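Mll2253 protein (Mesorhizobium loti, PDB 3Q63) is of unknown function but belongs to the AHA1 family and the Bet v 1-like clan, whose helix-grip folds often enclose a ligand-binding cavity. Local coordinates at residues P21-T29 and A67-S75; P85-F95 and R107-Q117. All coordinates share one frame; numbering follows the deposited sequence.

Contact 1 of 2, residues P21-T29 and A67-S75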
loop_
_atom_site.group_PDB
_atom_site.type_symbol
_atom_site.label_atom_id
_atom_site.label_comp_id
_atom_site.label_asym_id
_atom_site.label_seq_id
_atom_site.Cartn_x
_atom_site.Cartn_y
_atom_site.Cartn_z
ATOM N N PRO B 21 -18.713 12.593 16.979
ATOM C CA PRO B 21 -18.560 11.141 16.829
ATOM C C PRO B 21 -19.309 10.539 15.633
ATOM O O PRO B 21 -18.767 9.687 14.925
ATOM C CB PRO B 21 -19.045 10.597 18.179
ATOM C CG PRO B 21 -20.008 11.653 18.650
ATOM C CD PRO B 21 -19.296 12.928 18.291
ATOM N N GLU B 22 -20.536 10.993 15.390
ATOM C CA GLU B 22 -21.321 10.471 14.268
ATOM C C GLU B 22 -20.638 10.623 12.913
ATOM O O GLU B 22 -20.701 9.725 12.071
ATOM C CB GLU B 22 -22.695 11.145 14.215
ATOM C CG GLU B 22 -23.548 10.845 15.419
ATOM C CD GLU B 22 -23.075 11.590 16.649
ATOM O OE1 GLU B 22 -23.297 11.084 17.776
ATOM O OE2 GLU B 22 -22.494 12.690 16.485
ATOM N N LYS B 23 -20.000 11.769 12.708
ATOM C CA LYS B 23 -19.294 12.061 11.469
ATOM C C LYS B 23 -18.069 11.152 11.357
ATOM O O LYS B 23 -17.820 10.549 10.314
ATOM C CB LYS B 23 -18.867 13.530 11.467
ATOM C CG LYS B 23 -18.000 13.961 10.306
ATOM C CD LYS B 23 -18.834 14.529 9.179
ATOM C CE LYS B 23 -18.260 15.855 8.699
ATOM N NZ LYS B 23 -18.330 16.880 9.784
ATOM N N LEU B 24 -17.312 11.056 12.442
ATOM C CA LEU B 24 -16.128 10.205 12.468
ATOM C C LEU B 24 -16.572 8.769 12.187
ATOM O O LEU B 24 -15.982 8.078 11.362
ATOM C CB LEU B 24 -15.459 10.270 13.848
ATOM C CG LEU B 24 -13.935 10.160 13.949
ATOM C CD1 LEU B 24 -13.566 9.816 15.378
ATOM C CD2 LEU B 24 -13.396 9.088 12.998
ATOM N N TRP B 25 -17.630 8.330 12.868
ATOM C CA TRP B 25 -18.133 6.973 12.700
ATOM C C TRP B 25 -18.430 6.626 11.248
ATOM O O TRP B 25 -18.106 5.524 10.789
ATOM C CB TRP B 25 -19.393 6.749 13.543
ATOM C CG TRP B 25 -19.943 5.351 13.412
ATOM C CD1 TRP B 25 -21.022 4.957 12.669
ATOM C CD2 TRP B 25 -19.415 4.160 14.012
ATOM N NE1 TRP B 25 -21.199 3.598 12.773
ATOM C CE2 TRP B 25 -20.228 3.084 13.591
ATOM C CE3 TRP B 25 -18.335 3.899 14.865
ATOM C CZ2 TRP B 25 -19.996 1.768 13.996
ATOM C CZ3 TRP B 25 -18.106 2.586 15.266
ATOM C CH2 TRP B 25 -18.934 1.540 14.832
ATOM N N ARG B 26 -19.048 7.556 10.528
ATOM C CA ARG B 26 -19.373 7.338 9.123
ATOM C C ARG B 26 -18.120 7.175 8.280
ATOM O O ARG B 26 -18.048 6.289 7.425
ATOM C CB ARG B 26 -20.221 8.497 8.583
ATOM C CG ARG B 26 -21.713 8.339 8.871
ATOM C CD ARG B 26 -22.528 9.483 8.285
ATOM N NE ARG B 26 -22.596 10.631 9.185
ATOM C CZ ARG B 26 -23.191 10.614 10.376
ATOM N NH1 ARG B 26 -23.776 9.507 10.819
ATOM N NH2 ARG B 26 -23.208 11.707 11.123
ATOM N N ALA B 27 -17.124 8.017 8.531
ATOM C CA ALA B 27 -15.877 7.938 7.777
ATOM C C ALA B 27 -15.163 6.604 8.019
ATOM O O ALA B 27 -14.388 6.149 7.182
ATOM C CB ALA B 27 -14.962 9.103 8.154
ATOM N N LEU B 28 -15.429 5.979 9.162
ATOM C CA LEU B 28 -14.798 4.702 9.505
ATOM C C LEU B 28 -15.593 3.474 9.050
ATOM O O LEU B 28 -15.057 2.368 8.997
ATOM C CB LEU B 28 -14.600 4.608 11.023
ATOM C CG LEU B 28 -13.632 5.595 11.678
ATOM C CD1 LEU B 28 -13.784 5.545 13.181
ATOM C CD2 LEU B 28 -12.210 5.268 11.260
ATOM N N THR B 29 -16.866 3.677 8.722
ATOM C CA THR B 29 -17.744 2.582 8.332
ATOM C C THR B 29 -18.353 2.667 6.930
ATOM O O THR B 29 -19.063 1.761 6.510
ATOM C CB THR B 29 -18.895 2.447 9.344
ATOM O OG1 THR B 29 -19.617 3.683 9.406
ATOM C CG2 THR B 29 -18.349 2.113 10.730
ATOM N N ALA B 67 -16.346 -6.685 15.973
ATOM C CA ALA B 67 -17.248 -6.011 16.891
ATOM C C ALA B 67 -17.722 -4.689 16.322
ATOM O O ALA B 67 -16.984 -3.992 15.618
ATOM C CB ALA B 67 -16.563 -5.787 18.235
ATOM N N VAL B 68 -18.970 -4.345 16.627
ATOM C CA VAL B 68 -19.541 -3.104 16.143
ATOM C C VAL B 68 -20.480 -2.485 17.165
ATOM O O VAL B 68 -21.497 -3.071 17.525
ATOM C CB VAL B 68 -20.322 -3.323 14.840
ATOM C CG1 VAL B 68 -20.881 -1.999 14.347
ATOM C CG2 VAL B 68 -19.418 -3.944 13.786
ATOM N N GLU B 69 -20.127 -1.294 17.621
ATOM C CA GLU B 69 -20.934 -0.567 18.582
ATOM C C GLU B 69 -21.022 0.867 18.069
ATOM O O GLU B 69 -20.159 1.696 18.356
ATOM C CB GLU B 69 -20.274 -0.618 19.956
ATOM C CG GLU B 69 -21.058 0.067 21.048
ATOM C CD GLU B 69 -20.500 -0.240 22.420
ATOM O OE1 GLU B 69 -19.286 -0.010 22.639
ATOM O OE2 GLU B 69 -21.276 -0.708 23.281
ATOM N N PRO B 70 -22.075 1.165 17.292
ATOM C CA PRO B 70 -22.348 2.466 16.683
ATOM C C PRO B 70 -21.836 3.680 17.437
ATOM O O PRO B 70 -22.120 3.874 18.623
ATOM C CB PRO B 70 -23.859 2.443 16.518
ATOM C CG PRO B 70 -24.096 1.025 16.136
ATOM C CD PRO B 70 -23.247 0.281 17.153
ATOM N N ASN B 71 -21.054 4.483 16.722
ATOM C CA ASN B 71 -20.465 5.704 17.247
ATOM C C ASN B 71 -19.547 5.479 18.436
ATOM O O ASN B 71 -19.084 6.443 19.037
ATOM C CB ASN B 71 -21.563 6.696 17.636
ATOM C CG ASN B 71 -22.556 6.931 16.516
ATOM O OD1 ASN B 71 -22.177 7.154 15.364
ATOM N ND2 ASN B 71 -23.839 6.890 16.851
ATOM N N LYS B 72 -19.266 4.225 18.778
ATOM C CA LYS B 72 -18.407 3.964 19.932
ATOM C C LYS B 72 -17.209 3.051 19.695
ATOM O O LYS B 72 -16.068 3.440 19.964
ATOM C CB LYS B 72 -19.244 3.403 21.085
ATOM C CG LYS B 72 -20.300 4.368 21.609
ATOM C CD LYS B 72 -21.096 3.755 22.753
ATOM C CE LYS B 72 -22.121 4.740 23.306
ATOM N NZ LYS B 72 -22.846 4.173 24.480
ATOM N N THR B 73 -17.466 1.844 19.195
ATOM C CA THR B 73 -16.398 0.880 18.958
ATOM C C THR B 73 -16.526 0.133 17.635
ATOM O O THR B 73 -17.628 -0.180 17.181
ATOM C CB THR B 73 -16.349 -0.175 20.088
ATOM O OG1 THR B 73 -16.327 0.485 21.357
ATOM C CG2 THR B 73 -15.107 -1.039 19.959
ATOM N N LEU B 74 -15.382 -0.164 17.031
ATOM C CA LEU B 74 -15.335 -0.896 15.781
ATOM C C LEU B 74 -14.051 -1.716 15.737
ATOM O O LEU B 74 -12.959 -1.179 15.909
ATOM C CB LEU B 74 -15.377 0.066 14.591
ATOM C CG LEU B 74 -15.202 -0.551 13.196
ATOM C CD1 LEU B 74 -16.288 -1.586 12.938
ATOM C CD2 LEU B 74 -15.250 0.549 12.149
ATOM N N SER B 75 -14.179 -3.016 15.515
ATOM C CA SER B 75 -13.001 -3.871 15.440
ATOM C C SER B 75 -13.114 -4.874 14.313
ATOM O O SER B 75 -14.204 -5.350 13.997
ATOM C CB SER B 75 -12.792 -4.616 16.762
ATOM O OG SER B 75 -11.704 -5.521 16.668
#
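Trp-25 lies across the turn between strands 60-69 and 73-77, one face of its indole against the backbone of Pro-70 and Asn-71. The CA of Pro-70 makes a CH-pi contact, 3.9 Å from the centroid of the six-membered ring, and Asn-71 N sits over the middle of the indole, 3.2 Å from CD2 of Trp-25. In the ring plane, CG1 of Val-68 meets CZ2 and the carbonyl of Thr-73 faces CH2. Holding CG opposite the backbone N (chi1 -179°) swings the indole off helix 21-29 to this turn. Asn-71 OD1 reaches CB of Trp-25 at 3.4 Å and also borders Glu-22, the Asn-71 amide plane turned 74° from the indole. Leu-74 packs its CB on CZ3 of Trp-25 at 3.8 Å, while its CD2 touches Thr-29 CG2; that methyl also lies over the opposite face of the indole. Within the helix, Thr-29 OG1 donates to Trp-25 O at 2.8 Å, which helps fix the methyl. Cut back to an alanine here, the side chain would probably leave a gap between helix and turn. The turn carries a classic beta bulge, Lys-72 and Thr-73 both facing Glu-69. One tryptophan thus seats helix 21-29 on a hairpin of the antiparallel sheet, consistent with a helix-grip fold; Leu-97 of strand 92-100 also touches Trp-25, and Leu-24 and Ala-27 pack on helix 118-141.

Contact 2 of 2, residues P85-F95 and R107-Q117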
loop_
_atom_site.group_PDB
_atom_site.type_symbol
_atom_site.label_atom_id
_atom_site.label_comp_id
_atom_site.label_asym_id
_atom_site.label_seq_id
_atom_site.Cartn_x
_atom_site.Cartn_y
_atom_site.Cartn_z
ATOM N N PRO B 85 7.195 -15.789 7.599
ATOM C CA PRO B 85 6.674 -15.360 8.902
ATOM C C PRO B 85 6.876 -13.879 9.197
ATOM O O PRO B 85 6.182 -13.300 10.033
ATOM C CB PRO B 85 7.417 -16.263 9.889
ATOM C CG PRO B 85 8.710 -16.542 9.180
ATOM C CD PRO B 85 8.249 -16.806 7.772
ATOM N N ALA B 86 7.834 -13.273 8.508
ATOM C CA ALA B 86 8.116 -11.855 8.685
ATOM C C ALA B 86 6.958 -11.023 8.129
ATOM O O ALA B 86 6.706 -9.907 8.588
ATOM C CB ALA B 86 9.414 -11.491 7.967
ATOM N N PHE B 87 6.250 -11.588 7.153
ATOM C CA PHE B 87 5.128 -10.916 6.505
ATOM C C PHE B 87 3.770 -11.536 6.817
ATOM O O PHE B 87 2.732 -10.904 6.610
ATOM C CB PHE B 87 5.342 -10.894 4.989
ATOM C CG PHE B 87 6.485 -10.026 4.556
ATOM C CD1 PHE B 87 6.407 -8.647 4.681
ATOM C CD2 PHE B 87 7.649 -10.585 4.045
ATOM C CE1 PHE B 87 7.475 -7.834 4.304
ATOM C CE2 PHE B 87 8.722 -9.782 3.665
ATOM C CZ PHE B 87 8.634 -8.405 3.796
ATOM N N ASP B 88 3.774 -12.773 7.306
ATOM C CA ASP B 88 2.535 -13.466 7.650
ATOM C C ASP B 88 1.877 -12.714 8.813
ATOM O O ASP B 88 2.081 -13.048 9.978
ATOM C CB ASP B 88 2.850 -14.907 8.046
ATOM C CG ASP B 88 1.606 -15.744 8.249
ATOM O OD1 ASP B 88 0.768 -15.806 7.325
ATOM O OD2 ASP B 88 1.475 -16.349 9.333
ATOM N N LEU B 89 1.078 -11.707 8.483
ATOM C CA LEU B 89 0.429 -10.868 9.488
ATOM C C LEU B 89 -0.931 -11.347 9.962
ATOM O O LEU B 89 -1.791 -11.722 9.172
ATOM C CB LEU B 89 0.304 -9.439 8.947
ATOM C CG LEU B 89 -0.186 -8.312 9.864
ATOM C CD1 LEU B 89 0.724 -8.184 11.081
ATOM C CD2 LEU B 89 -0.196 -7.010 9.075
ATOM N N ARG B 90 -1.113 -11.319 11.275
ATOM C CA ARG B 90 -2.362 -11.721 11.901
ATOM C C ARG B 90 -2.589 -10.715 13.024
ATOM O O ARG B 90 -1.870 -10.711 14.030
ATOM C CB ARG B 90 -2.229 -13.130 12.468
ATOM C CG ARG B 90 -3.492 -13.668 13.090
ATOM C CD ARG B 90 -3.268 -15.074 13.611
ATOM N NE ARG B 90 -4.481 -15.631 14.205
ATOM C CZ ARG B 90 -5.054 -15.168 15.312
ATOM N NH1 ARG B 90 -6.156 -15.738 15.772
ATOM N NH2 ARG B 90 -4.518 -14.142 15.964
ATOM N N SER B 91 -3.581 -9.849 12.860
ATOM C CA SER B 91 -3.812 -8.836 13.881
ATOM C C SER B 91 -5.251 -8.359 13.954
ATOM O O SER B 91 -6.070 -8.636 13.071
ATOM C CB SER B 91 -2.907 -7.636 13.614
ATOM O OG SER B 91 -3.321 -6.956 12.440
ATOM N N VAL B 92 -5.541 -7.626 15.019
ATOM C CA VAL B 92 -6.864 -7.069 15.232
ATOM C C VAL B 92 -6.743 -5.559 15.401
ATOM O O VAL B 92 -5.946 -5.077 16.207
ATOM C CB VAL B 92 -7.538 -7.638 16.503
ATOM C CG1 VAL B 92 -8.872 -6.947 16.732
ATOM C CG2 VAL B 92 -7.737 -9.132 16.355
ATOM N N VAL B 93 -7.533 -4.825 14.629
ATOM C CA VAL B 93 -7.549 -3.376 14.692
ATOM C C VAL B 93 -8.854 -2.970 15.371
ATOM O O VAL B 93 -9.927 -3.367 14.924
ATOM C CB VAL B 93 -7.515 -2.741 13.272
ATOM C CG1 VAL B 93 -7.772 -1.241 13.367
ATOM C CG2 VAL B 93 -6.157 -2.991 12.608
ATOM N N THR B 94 -8.766 -2.197 16.452
ATOM C CA THR B 94 -9.963 -1.748 17.169
ATOM C C THR B 94 -9.950 -0.227 17.334
ATOM O O THR B 94 -8.975 0.344 17.824
ATOM C CB THR B 94 -10.075 -2.412 18.579
ATOM O OG1 THR B 94 -10.185 -3.835 18.437
ATOM C CG2 THR B 94 -11.311 -1.893 19.319
ATOM N N PHE B 95 -11.030 0.424 16.909
ATOM C CA PHE B 95 -11.160 1.880 17.023
ATOM C C PHE B 95 -12.083 2.177 18.196
ATOM O O PHE B 95 -13.097 1.506 18.372
ATOM C CB PHE B 95 -11.785 2.477 15.757
ATOM C CG PHE B 95 -10.971 2.265 14.514
ATOM C CD1 PHE B 95 -9.918 3.125 14.198
ATOM C CD2 PHE B 95 -11.245 1.196 13.667
ATOM C CE1 PHE B 95 -9.150 2.919 13.050
ATOM C CE2 PHE B 95 -10.482 0.978 12.517
ATOM C CZ PHE B 95 -9.433 1.843 12.209
ATOM N N ARG B 107 -9.009 6.391 19.450
ATOM C CA ARG B 107 -7.889 5.528 19.805
ATOM C C ARG B 107 -7.921 4.342 18.855
ATOM O O ARG B 107 -8.986 3.783 18.589
ATOM C CB ARG B 107 -8.010 5.004 21.239
ATOM C CG ARG B 107 -6.817 4.153 21.680
ATOM C CD ARG B 107 -6.985 3.622 23.101
ATOM N NE ARG B 107 -8.013 2.590 23.175
ATOM C CZ ARG B 107 -8.454 2.053 24.308
ATOM N NH1 ARG B 107 -7.955 2.452 25.470
ATOM N NH2 ARG B 107 -9.397 1.117 24.277
HETATM N N MSE B 108 -6.762 3.966 18.335
HETATM C CA MSE B 108 -6.670 2.828 17.433
HETATM C C MSE B 108 -5.679 1.868 18.060
HETATM O O MSE B 108 -4.547 2.245 18.373
HETATM C CB MSE B 108 -6.171 3.281 16.063
HETATM C CG MSE B 108 -6.235 2.230 14.954
HETATM SE SE MSE B 108 -5.029 0.706 15.148
HETATM C CE MSE B 108 -3.343 1.622 15.390
ATOM N N GLU B 109 -6.116 0.634 18.276
ATOM C CA GLU B 109 -5.243 -0.382 18.840
ATOM C C GLU B 109 -5.173 -1.521 17.839
ATOM O O GLU B 109 -6.199 -2.053 17.422
ATOM C CB GLU B 109 -5.789 -0.916 20.166
ATOM C CG GLU B 109 -5.780 0.080 21.313
ATOM C CD GLU B 109 -6.468 -0.476 22.548
ATOM O OE1 GLU B 109 -7.720 -0.582 22.536
ATOM O OE2 GLU B 109 -5.758 -0.815 23.521
ATOM N N GLN B 110 -3.958 -1.871 17.439
ATOM C CA GLN B 110 -3.735 -2.963 16.507
ATOM C C GLN B 110 -2.771 -3.926 17.190
ATOM O O GLN B 110 -1.584 -3.627 17.349
ATOM C CB GLN B 110 -3.131 -2.460 15.191
ATOM C CG GLN B 110 -2.680 -3.592 14.254
ATOM C CD GLN B 110 -2.336 -3.118 12.860
ATOM O OE1 GLN B 110 -1.814 -2.021 12.681
ATOM N NE2 GLN B 110 -2.607 -3.956 11.860
ATOM N N SER B 111 -3.296 -5.077 17.593
ATOM C CA SER B 111 -2.512 -6.081 18.289
ATOM C C SER B 111 -2.366 -7.341 17.455
ATOM O O SER B 111 -3.125 -7.554 16.512
ATOM C CB SER B 111 -3.198 -6.432 19.600
ATOM O OG SER B 111 -4.511 -6.879 19.322
ATOM N N GLY B 112 -1.399 -8.181 17.815
ATOM C CA GLY B 112 -1.178 -9.420 17.089
ATOM C C GLY B 112 0.212 -9.510 16.499
ATOM O O GLY B 112 0.583 -10.526 15.916
ATOM N N PHE B 113 0.984 -8.440 16.647
ATOM C CA PHE B 113 2.343 -8.395 16.122
ATOM C C PHE B 113 3.267 -9.333 16.900
ATOM O O PHE B 113 3.408 -9.211 18.115
ATOM C CB PHE B 113 2.874 -6.962 16.193
ATOM C CG PHE B 113 2.199 -6.017 15.239
ATOM C CD1 PHE B 113 2.454 -6.094 13.871
ATOM C CD2 PHE B 113 1.294 -5.064 15.703
ATOM C CE1 PHE B 113 1.819 -5.241 12.978
ATOM C CE2 PHE B 113 0.651 -4.205 14.819
ATOM C CZ PHE B 113 0.913 -4.291 13.451
ATOM N N ARG B 114 3.895 -10.269 16.193
ATOM C CA ARG B 114 4.811 -11.219 16.818
ATOM C C ARG B 114 6.183 -10.586 17.011
ATOM O O ARG B 114 6.523 -9.610 16.343
ATOM C CB ARG B 114 4.950 -12.466 15.950
ATOM C CG ARG B 114 3.699 -13.318 15.873
ATOM C CD ARG B 114 3.618 -13.997 14.517
ATOM N NE ARG B 114 4.827 -14.756 14.210
ATOM C CZ ARG B 114 5.168 -15.141 12.985
ATOM N NH1 ARG B 114 4.391 -14.834 11.956
ATOM N NH2 ARG B 114 6.284 -15.831 12.789
ATOM N N PRO B 115 6.994 -11.141 17.926
ATOM C CA PRO B 115 8.337 -10.619 18.200
ATOM C C PRO B 115 9.298 -10.779 17.025
ATOM O O PRO B 115 10.392 -10.208 17.018
ATOM C CB PRO B 115 8.774 -11.427 19.417
ATOM C CG PRO B 115 8.106 -12.746 19.185
ATOM C CD PRO B 115 6.718 -12.324 18.761
ATOM N N ASP B 116 8.882 -11.553 16.030
ATOM C CA ASP B 116 9.705 -11.797 14.848
ATOM C C ASP B 116 9.214 -10.973 13.663
ATOM O O ASP B 116 9.600 -11.215 12.515
ATOM C CB ASP B 116 9.678 -13.293 14.514
ATOM C CG ASP B 116 8.264 -13.823 14.316
ATOM O OD1 ASP B 116 7.677 -13.553 13.248
ATOM O OD2 ASP B 116 7.742 -14.500 15.231
ATOM N N GLN B 117 8.360 -9.993 13.956
ATOM C CA GLN B 117 7.792 -9.110 12.938
ATOM C C GLN B 117 8.087 -7.653 13.283
ATOM O O GLN B 117 7.177 -6.831 13.417
ATOM C CB GLN B 117 6.282 -9.329 12.842
ATOM C CG GLN B 117 5.899 -10.777 12.618
ATOM C CD GLN B 117 4.403 -10.977 12.490
ATOM O OE1 GLN B 117 3.637 -10.622 13.389
ATOM N NE2 GLN B 117 3.976 -11.557 11.370
HETATM O O HOH W 1 0.900 -11.420 13.416
HETATM O O HOH W 2 -6.441 -4.400 18.972
HETATM O O HOH W 3 -9.340 1.386 20.460
#
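Gln-117 NE2 reaches across to two carbonyls of the 85-95 segment: it donates to Pro-85 O at 3.1 Å, nearly along the C=O axis, and weakly to Asp-88 O. The other end of the same amide is fixed too, since OE1 accepts from Arg-114 N at 2.8 Å in a bond that is almost straight (171°). Arg-114 brings the edge of its guanidinium to CB of Pro-85, its NH2 salt-bridged to Asp-116 OD1. Farther along, a water takes the N-H of Arg-90 and lies within bonding distance of Gly-112 O and Gln-117 OE1, bridging the two segments beyond the last paired residues. Gly-112 lies close against Arg-90 and Ser-91, where a CB would clash. Val-92 with Ser-111 and Thr-94 with Glu-109 are hydrogen-bonded antiparallel pairs, alternating with the non-hydrogen-bonded pairs Val-93 with Gln-110 and Phe-95 with Met-108. On the face bearing Val-93 and Phe-95, Gln-110 extends from a CG opposite its backbone N (chi1 171°) to give NE2 to Ser-91 OG at 3.1 Å, the hydroxyl lying in the amide plane; its OE1 bonds Trp-128 and the hydroxyl also bonds Trp-78 O. Selenomethionine Met-108 sets CG 3.5 Å from CE1 of Phe-95 and SE against CG1 of Val-93. This hairpin of strands 92-100 and 103-113 lies between strands 73-77 and 9-17, with helix 118-141 packed on Met-108, Gln-110 and Phe-113.

How the contacts relate
From the N terminus the chain leaves strand 9-17 into helix 21-29, and contact 1 closes the first loop when the turn joining strands 60-69 and 73-77 returns to that helix. Contact 2 opens only afterwards and closes a shorter loop, the hairpin of strands 92-100 and 103-113, so the two run in series and neither nests nor crosses. Their centres lie about 21 Å apart, on opposite sides of the centre of the chain, yet one sheet joins them: strands 73-77 and 92-100 are neighbours, with Leu-74 O facing Phe-95 N at 2.7 Å, a probable hydrogen bond. Contact 1 ties a helix to the sheet; contact 2 joins strand to strand and preceding loop to following turn.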